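Alpha-glucosidase (PDB 5HQA) hydrolyses alpha-glucosides as a glycoside hydrolase of family 97, an enzyme activated by chloride that holds acarbose and calcium in its sugar pocket. Local coordinates at residues Asp566-Ala571 / Gly588-Glu593; Ala595-Ile600 / Thr645-Thr650; Asp239-Asp244 / Ser557-Gly562. All blocks are in the same frame, centred on the assembly; numbering follows the deposited sequence.

Interaction 1: residues Asp566-Ala571 / Gly588-Glu593; sequences DFIVFA and GAVTDE. With MG (magnesium ion), chain F.
F567 to F570 run against T591 to G588 as antiparallel strands at 177°, with I568-V590 and F570-G588 as hydrogen-bonded pairs and F567-T591 and V569-A589 as non-hydrogen-bonded ones. On the face of I568 and V590 the two side chains lie side by side and point the same way, their CG2 methyls 4.0 Å apart, and helix 513-522 covers them. On the opposite face V569 CG2 rests on A589 CB at 3.8 Å. Beyond the F567-T591 pair stand two acids. D566 and D592 lie alongside each other with their carboxylate planes turned 66° apart, and D566 OD1 and D592 OD2 each bind the magnesium ion at 2.1 Å. These two oxygens stand only 3.0 Å from each other, a closeness that the shared cation probably makes tolerable. D592 gets there with CG between the backbone N and the carbonyl carbon (chi1 57°). Its other oxygen, OD1, accepts a hydrogen bond from Q594 N. Three waters and the carbonyl oxygen of G565 bring the ligands to six, and E593 supports two of the waters from the second shell, water 1 through OE1 and water 2 through OE2. D566 and F567 both face A563 of strand 554-563 in a classic beta bulge. The whole is a beta hairpin with a six-coordinate magnesium site at its open end.

Interaction 2: residues Ala595-Ile600 / Thr645-Thr650; sequences ARTIEI and TLKLAT
E599 meets T645 through a chain that folds back: the bend at chi2 (-72°) places its CD beside the threonine, while T645 OG1 stands anti to its own carbonyl carbon (chi1 -60°). The hydroxyl of T645 donates to E599 OE1 over 2.6 Å, reaching that oxygen on its syn side and a little out of the carboxylate plane. The remaining branch of the threonine is used as well, since the side chains of T645 and T597 cross obliquely, with their CG2 methyls 3.5 Å apart. K647 runs alongside T597 and points the same way, its CD near the T597 hydroxyl. This polar, largely exposed face therefore carries E599, T597, T645 and K647.

Between the strands, which run antiparallel at 161°, R596-L648 and I598-L646 are the hydrogen-bonded pairs. The bond from L646 N to I598 O is the shorter of its pair at 2.7 Å. Before the first pair A595 packs its CB against L648 O at 3.3 Å.

The other face is apolar. I598 and L646 meet at their CB atoms, 4.1 Å apart, and I600 lies aslant to L646 with CG1 3.8 Å from L646 CD1. The side chains of I598 and I600 both touch V569, and L646 touches A589, across the interface of the two sheets. R596 belongs to the same face, but its guanidinium leads away from L648: NE makes a salt bridge to D592 OD1 and probably helps to position this magnesium ligand. A two-stranded antiparallel sheet laid by its apolar face on a larger one is characteristic of a beta sandwich, here that of the C-terminal domain of a family 97 enzyme.

Interaction 3: residues Asp239-Asp244 / Ser557-Gly562; sequences DLVNSD and SIALDG
N242 sets its carboxamide against the backbone of A559, and the carboxamide pairs with the N-H and C=O of that residue, much as a backbone partner would. A559 N donates to N242 OD1 at 2.8 Å with a nearly straight bond (168°), approaching in the plane of the carboxamide on a lone pair. In return N242 ND2 donates to A559 O at 3.2 Å, again almost straight and again on a lone pair in the carbonyl plane, with the acceptor scarcely out of the amide plane. Gripped at both its oxygen and its nitrogen, the carboxamide is held against flipping. With CG anti to the carbonyl carbon (chi1 -68°), the side chain leaves the helix end on the side where A559 lies.

V241 supplies the apolar half. Its CG1, anti to the backbone N at chi1 172°, sits 3.6 Å from A559 CB, and that methyl is also 3.6 Å from N242 OD1, so it touches both side chains. An alanine in place of N242 would probably leave A559 N and A559 O without these two mates and loosen the helix end from the strand.

The neighbours show what is joined. N242 is the first residue to leave helix 237-241, in the N-terminal family region, whereas A559 lies on strand 554-563, the outermost strand of its sheet in the C-terminal region. I558 and L560 bond to strand 567-574, leaving A559 to face the helix, while V241 packs further on F480 and on L484 of helix 482-485.

In the fold
The three contacts show how a sheet can be tied along one edge, on one face and at a metal. Strand 567-574 is common ground: V569 O lies 2.8 Å from L560 N, a probable hydrogen bond joining interactions 1 and 3, and F570 CZ packs on V241 CG1 at 3.3 Å. Interactions 1 and 2 have centres about 9 Å apart, and T591 CG2 lies against A649 O, just past the end of strand 643-648. Interactions 2 and 3, about 19 Å apart between centres, meet lightly, I600 CG2 beside L560 CD1. The magnesium is bound in interaction 1, and R596 of interaction 2 comes within about 4 Å of it (nearest atoms); the calcium site of E154, E437, E455 and E461 draws no ligand from any of the three.

Interaction 1: residues Asp566-Ala571 / Gly588-Glu593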
# COMPACT_ATOMS: atom_id res chain seq x y z
N ASP A 566 5.98 15.46 8.59
CA ASP A 566 6.92 16.56 8.38
C ASP A 566 7.83 16.33 7.19
O ASP A 566 7.89 17.18 6.29
CB ASP A 566 7.76 16.81 9.64
CG ASP A 566 6.96 17.41 10.78
OD1 ASP A 566 5.81 17.88 10.53
OD2 ASP A 566 7.47 17.42 11.92
N PHE A 567 8.56 15.21 7.13
CA PHE A 567 9.45 14.98 5.99
C PHE A 567 9.91 13.54 5.98
O PHE A 567 9.78 12.82 6.97
CB PHE A 567 10.67 15.91 6.03
CG PHE A 567 11.71 15.55 7.06
CD1 PHE A 567 11.51 15.87 8.41
CD2 PHE A 567 12.89 14.91 6.69
CE1 PHE A 567 12.48 15.55 9.37
CE2 PHE A 567 13.86 14.58 7.64
CZ PHE A 567 13.65 14.90 8.98
N ILE A 568 10.46 13.13 4.83
CA ILE A 568 11.11 11.83 4.71
C ILE A 568 12.18 11.92 3.63
O ILE A 568 12.03 12.65 2.64
CB ILE A 568 10.11 10.68 4.42
CG1 ILE A 568 10.86 9.35 4.28
CG2 ILE A 568 9.30 10.98 3.17
CD1 ILE A 568 10.22 8.19 4.94
N VAL A 569 13.28 11.19 3.84
CA VAL A 569 14.38 11.07 2.88
C VAL A 569 14.63 9.59 2.64
O VAL A 569 14.91 8.84 3.59
CB VAL A 569 15.67 11.74 3.39
CG1 VAL A 569 16.76 11.67 2.31
CG2 VAL A 569 15.40 13.18 3.80
N PHE A 570 14.56 9.16 1.37
CA PHE A 570 14.82 7.78 0.97
C PHE A 570 16.05 7.74 0.08
O PHE A 570 16.22 8.61 -0.78
CB PHE A 570 13.65 7.20 0.19
CG PHE A 570 12.84 6.18 0.94
CD1 PHE A 570 13.31 4.88 1.11
CD2 PHE A 570 11.58 6.50 1.42
CE1 PHE A 570 12.55 3.92 1.78
CE2 PHE A 570 10.81 5.55 2.09
CZ PHE A 570 11.30 4.26 2.26
N ALA A 571 16.90 6.74 0.29
CA ALA A 571 17.93 6.36 -0.67
C ALA A 571 17.69 4.91 -1.09
O ALA A 571 17.42 4.05 -0.24
CB ALA A 571 19.33 6.52 -0.06
N GLY A 588 15.28 10.45 -2.86
CA GLY A 588 14.15 11.37 -2.92
C GLY A 588 13.86 11.90 -1.54
O GLY A 588 13.95 11.17 -0.55
N ALA A 589 13.54 13.19 -1.44
CA ALA A 589 13.16 13.80 -0.17
C ALA A 589 11.97 14.72 -0.41
O ALA A 589 11.90 15.38 -1.45
CB ALA A 589 14.32 14.59 0.44
N VAL A 590 11.02 14.74 0.53
CA VAL A 590 9.91 15.68 0.47
C VAL A 590 9.68 16.26 1.86
O VAL A 590 10.04 15.66 2.88
CB VAL A 590 8.59 15.05 -0.05
CG1 VAL A 590 8.77 14.51 -1.48
CG2 VAL A 590 8.09 13.97 0.89
N THR A 591 9.06 17.44 1.88
CA THR A 591 8.66 18.06 3.13
C THR A 591 7.15 18.31 3.11
O THR A 591 6.46 18.00 2.14
CB THR A 591 9.44 19.35 3.36
OG1 THR A 591 9.10 19.89 4.65
CG2 THR A 591 9.11 20.37 2.26
N ASP A 592 6.66 18.87 4.21
CA ASP A 592 5.25 19.23 4.36
C ASP A 592 5.05 20.69 3.98
O ASP A 592 5.69 21.19 3.06
CB ASP A 592 4.78 18.94 5.79
CG ASP A 592 5.62 19.68 6.85
OD1 ASP A 592 6.52 20.46 6.45
OD2 ASP A 592 5.38 19.49 8.07
N GLU A 593 4.18 21.41 4.70
CA GLU A 593 3.94 22.81 4.36
C GLU A 593 5.13 23.71 4.69
O GLU A 593 5.16 24.87 4.24
CB GLU A 593 2.68 23.33 5.06
CG GLU A 593 2.85 23.57 6.58
CD GLU A 593 2.86 22.28 7.40
OE1 GLU A 593 2.49 21.21 6.87
OE2 GLU A 593 3.24 22.35 8.59
MG MG F . 4.16 18.54 9.47
O HOH W 1 2.41 19.13 8.62
O HOH W 2 4.21 20.40 10.42
O HOH W 3 3.03 17.75 11.03

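Interaction 2: residues Ala595-Ile600 / Thr645-Thr650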
# COMPACT_ATOMS: atom_id res chain seq x y z
N ALA A 595 9.16 24.88 4.64
CA ALA A 595 10.51 24.74 4.08
C ALA A 595 11.42 24.11 5.14
O ALA A 595 11.32 24.44 6.32
CB ALA A 595 11.05 26.09 3.64
N ARG A 596 12.28 23.20 4.71
CA ARG A 596 13.12 22.45 5.65
C ARG A 596 14.52 22.27 5.07
O ARG A 596 14.68 22.03 3.88
CB ARG A 596 12.55 21.05 5.96
CG ARG A 596 11.32 21.06 6.85
CD ARG A 596 10.78 19.65 7.21
NE ARG A 596 9.42 19.84 7.73
CZ ARG A 596 9.16 20.17 8.99
NH1 ARG A 596 10.16 20.30 9.85
NH2 ARG A 596 7.90 20.37 9.39
N THR A 597 15.51 22.38 5.95
CA THR A 597 16.90 22.06 5.63
C THR A 597 17.24 20.73 6.29
O THR A 597 17.01 20.55 7.49
CB THR A 597 17.84 23.15 6.13
OG1 THR A 597 17.53 24.38 5.46
CG2 THR A 597 19.29 22.78 5.86
N ILE A 598 17.77 19.79 5.50
CA ILE A 598 18.09 18.45 6.00
C ILE A 598 19.53 18.13 5.63
O ILE A 598 19.90 18.16 4.45
CB ILE A 598 17.15 17.39 5.42
CG1 ILE A 598 15.69 17.82 5.58
CG2 ILE A 598 17.39 16.05 6.12
CD1 ILE A 598 14.77 17.06 4.68
N GLU A 599 20.34 17.79 6.63
CA GLU A 599 21.71 17.37 6.39
C GLU A 599 21.77 15.86 6.20
O GLU A 599 21.24 15.11 7.04
CB GLU A 599 22.62 17.79 7.54
CG GLU A 599 22.40 19.22 7.98
CD GLU A 599 22.93 20.23 6.97
OE1 GLU A 599 23.68 19.83 6.05
OE2 GLU A 599 22.57 21.42 7.10
N ILE A 600 22.41 15.41 5.13
CA ILE A 600 22.42 14.01 4.74
C ILE A 600 23.86 13.56 4.51
O ILE A 600 24.60 14.22 3.77
CB ILE A 600 21.57 13.78 3.47
CG1 ILE A 600 20.08 13.94 3.80
CG2 ILE A 600 21.84 12.42 2.85
CD1 ILE A 600 19.59 12.98 4.85
N THR A 645 23.47 19.00 1.85
CA THR A 645 22.46 19.79 2.54
C THR A 645 21.26 19.89 1.62
O THR A 645 21.35 20.53 0.56
CB THR A 645 23.00 21.16 2.91
OG1 THR A 645 24.14 21.02 3.76
CG2 THR A 645 21.93 21.96 3.64
N LEU A 646 20.16 19.25 2.00
CA LEU A 646 18.92 19.40 1.26
C LEU A 646 18.20 20.66 1.71
O LEU A 646 18.00 20.87 2.91
CB LEU A 646 18.02 18.17 1.48
CG LEU A 646 18.65 16.84 1.08
CD1 LEU A 646 17.73 15.69 1.45
CD2 LEU A 646 18.96 16.83 -0.41
N LYS A 647 17.83 21.51 0.76
CA LYS A 647 17.06 22.72 1.04
C LYS A 647 15.73 22.56 0.32
O LYS A 647 15.63 22.79 -0.89
CB LYS A 647 17.80 23.97 0.61
CG LYS A 647 19.16 24.08 1.25
CD LYS A 647 19.30 25.36 2.05
CE LYS A 647 20.78 25.64 2.27
NZ LYS A 647 21.07 27.07 2.58
N LEU A 648 14.71 22.17 1.07
CA LEU A 648 13.39 21.88 0.52
C LEU A 648 12.51 23.12 0.66
O LEU A 648 12.41 23.69 1.75
CB LEU A 648 12.77 20.69 1.25
CG LEU A 648 13.12 19.26 0.80
CD1 LEU A 648 14.58 19.10 0.41
CD2 LEU A 648 12.74 18.23 1.85
N ALA A 649 11.90 23.54 -0.45
CA ALA A 649 10.96 24.66 -0.40
C ALA A 649 9.69 24.23 0.33
O ALA A 649 9.51 23.06 0.68
CB ALA A 649 10.63 25.15 -1.81
N THR A 650 8.79 25.19 0.57
CA THR A 650 7.48 24.82 1.10
C THR A 650 6.81 23.82 0.16
O THR A 650 6.74 24.04 -1.05
CB THR A 650 6.60 26.05 1.28
OG1 THR A 650 6.50 26.77 0.04
CG2 THR A 650 7.18 26.97 2.37

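Interaction 3: residues Asp239-Asp244 / Ser557-Gly562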
# COMPACT_ATOMS: atom_id res chain seq x y z
N ASP A 239 12.56 3.84 11.68
CA ASP A 239 12.67 2.43 12.04
C ASP A 239 11.41 1.66 11.68
O ASP A 239 11.47 0.46 11.43
CB ASP A 239 12.99 2.26 13.53
CG ASP A 239 14.35 2.81 13.90
OD1 ASP A 239 15.24 2.89 13.02
OD2 ASP A 239 14.54 3.15 15.09
N LEU A 240 10.26 2.34 11.67
CA LEU A 240 9.04 1.71 11.17
C LEU A 240 9.17 1.43 9.68
O LEU A 240 8.78 0.35 9.20
CB LEU A 240 7.83 2.60 11.41
CG LEU A 240 7.52 3.07 12.84
CD1 LEU A 240 6.26 3.93 12.84
CD2 LEU A 240 7.35 1.88 13.74
N VAL A 241 9.70 2.40 8.93
CA VAL A 241 9.76 2.28 7.48
C VAL A 241 10.70 1.14 7.07
O VAL A 241 10.37 0.34 6.19
CB VAL A 241 10.20 3.63 6.88
CG1 VAL A 241 10.47 3.48 5.40
CG2 VAL A 241 9.13 4.70 7.13
N ASN A 242 11.86 1.04 7.71
CA ASN A 242 12.91 0.13 7.27
C ASN A 242 12.69 -1.32 7.72
O ASN A 242 13.61 -2.13 7.59
CB ASN A 242 14.27 0.63 7.76
CG ASN A 242 14.67 1.91 7.06
OD1 ASN A 242 14.40 2.07 5.87
ND2 ASN A 242 15.31 2.82 7.79
N SER A 243 11.52 -1.68 8.19
CA SER A 243 11.25 -3.05 8.62
C SER A 243 10.66 -3.88 7.49
O SER A 243 9.90 -3.38 6.65
CB SER A 243 10.30 -3.04 9.82
OG SER A 243 9.91 -4.36 10.16
N ASP A 244 11.01 -5.17 7.46
CA ASP A 244 10.43 -6.14 6.54
C ASP A 244 9.40 -7.05 7.21
O ASP A 244 9.08 -8.13 6.69
CB ASP A 244 11.52 -7.01 5.92
CG ASP A 244 12.44 -6.24 4.99
OD1 ASP A 244 11.94 -5.61 4.03
OD2 ASP A 244 13.67 -6.26 5.22
N SER A 557 16.83 -0.46 -0.14
CA SER A 557 16.15 0.79 0.18
C SER A 557 16.48 1.15 1.63
O SER A 557 16.59 0.26 2.48
CB SER A 557 14.63 0.69 0.02
OG SER A 557 14.25 0.51 -1.33
N ILE A 558 16.63 2.45 1.90
CA ILE A 558 16.90 2.95 3.25
C ILE A 558 16.19 4.28 3.43
O ILE A 558 16.52 5.25 2.74
CB ILE A 558 18.40 3.16 3.54
CG1 ILE A 558 19.24 1.99 3.03
CG2 ILE A 558 18.61 3.38 5.04
CD1 ILE A 558 20.71 2.31 2.87
N ALA A 559 15.26 4.34 4.38
CA ALA A 559 14.76 5.64 4.83
C ALA A 559 15.82 6.24 5.74
O ALA A 559 16.08 5.72 6.83
CB ALA A 559 13.41 5.49 5.54
N LEU A 560 16.47 7.32 5.27
CA LEU A 560 17.62 7.88 5.97
C LEU A 560 17.21 8.75 7.15
O LEU A 560 17.93 8.81 8.15
CB LEU A 560 18.46 8.71 5.01
CG LEU A 560 19.09 7.96 3.84
CD1 LEU A 560 19.77 8.93 2.90
CD2 LEU A 560 20.07 6.94 4.37
N ASP A 561 16.09 9.46 7.04
CA ASP A 561 15.68 10.42 8.05
C ASP A 561 14.23 10.77 7.77
O ASP A 561 13.71 10.51 6.68
CB ASP A 561 16.58 11.67 8.00
CG ASP A 561 16.42 12.55 9.22
OD1 ASP A 561 16.98 13.66 9.20
OD2 ASP A 561 15.74 12.13 10.20
N GLY A 562 13.56 11.33 8.77
CA GLY A 562 12.18 11.72 8.58
C GLY A 562 11.46 11.87 9.90
O GLY A 562 11.96 11.50 10.96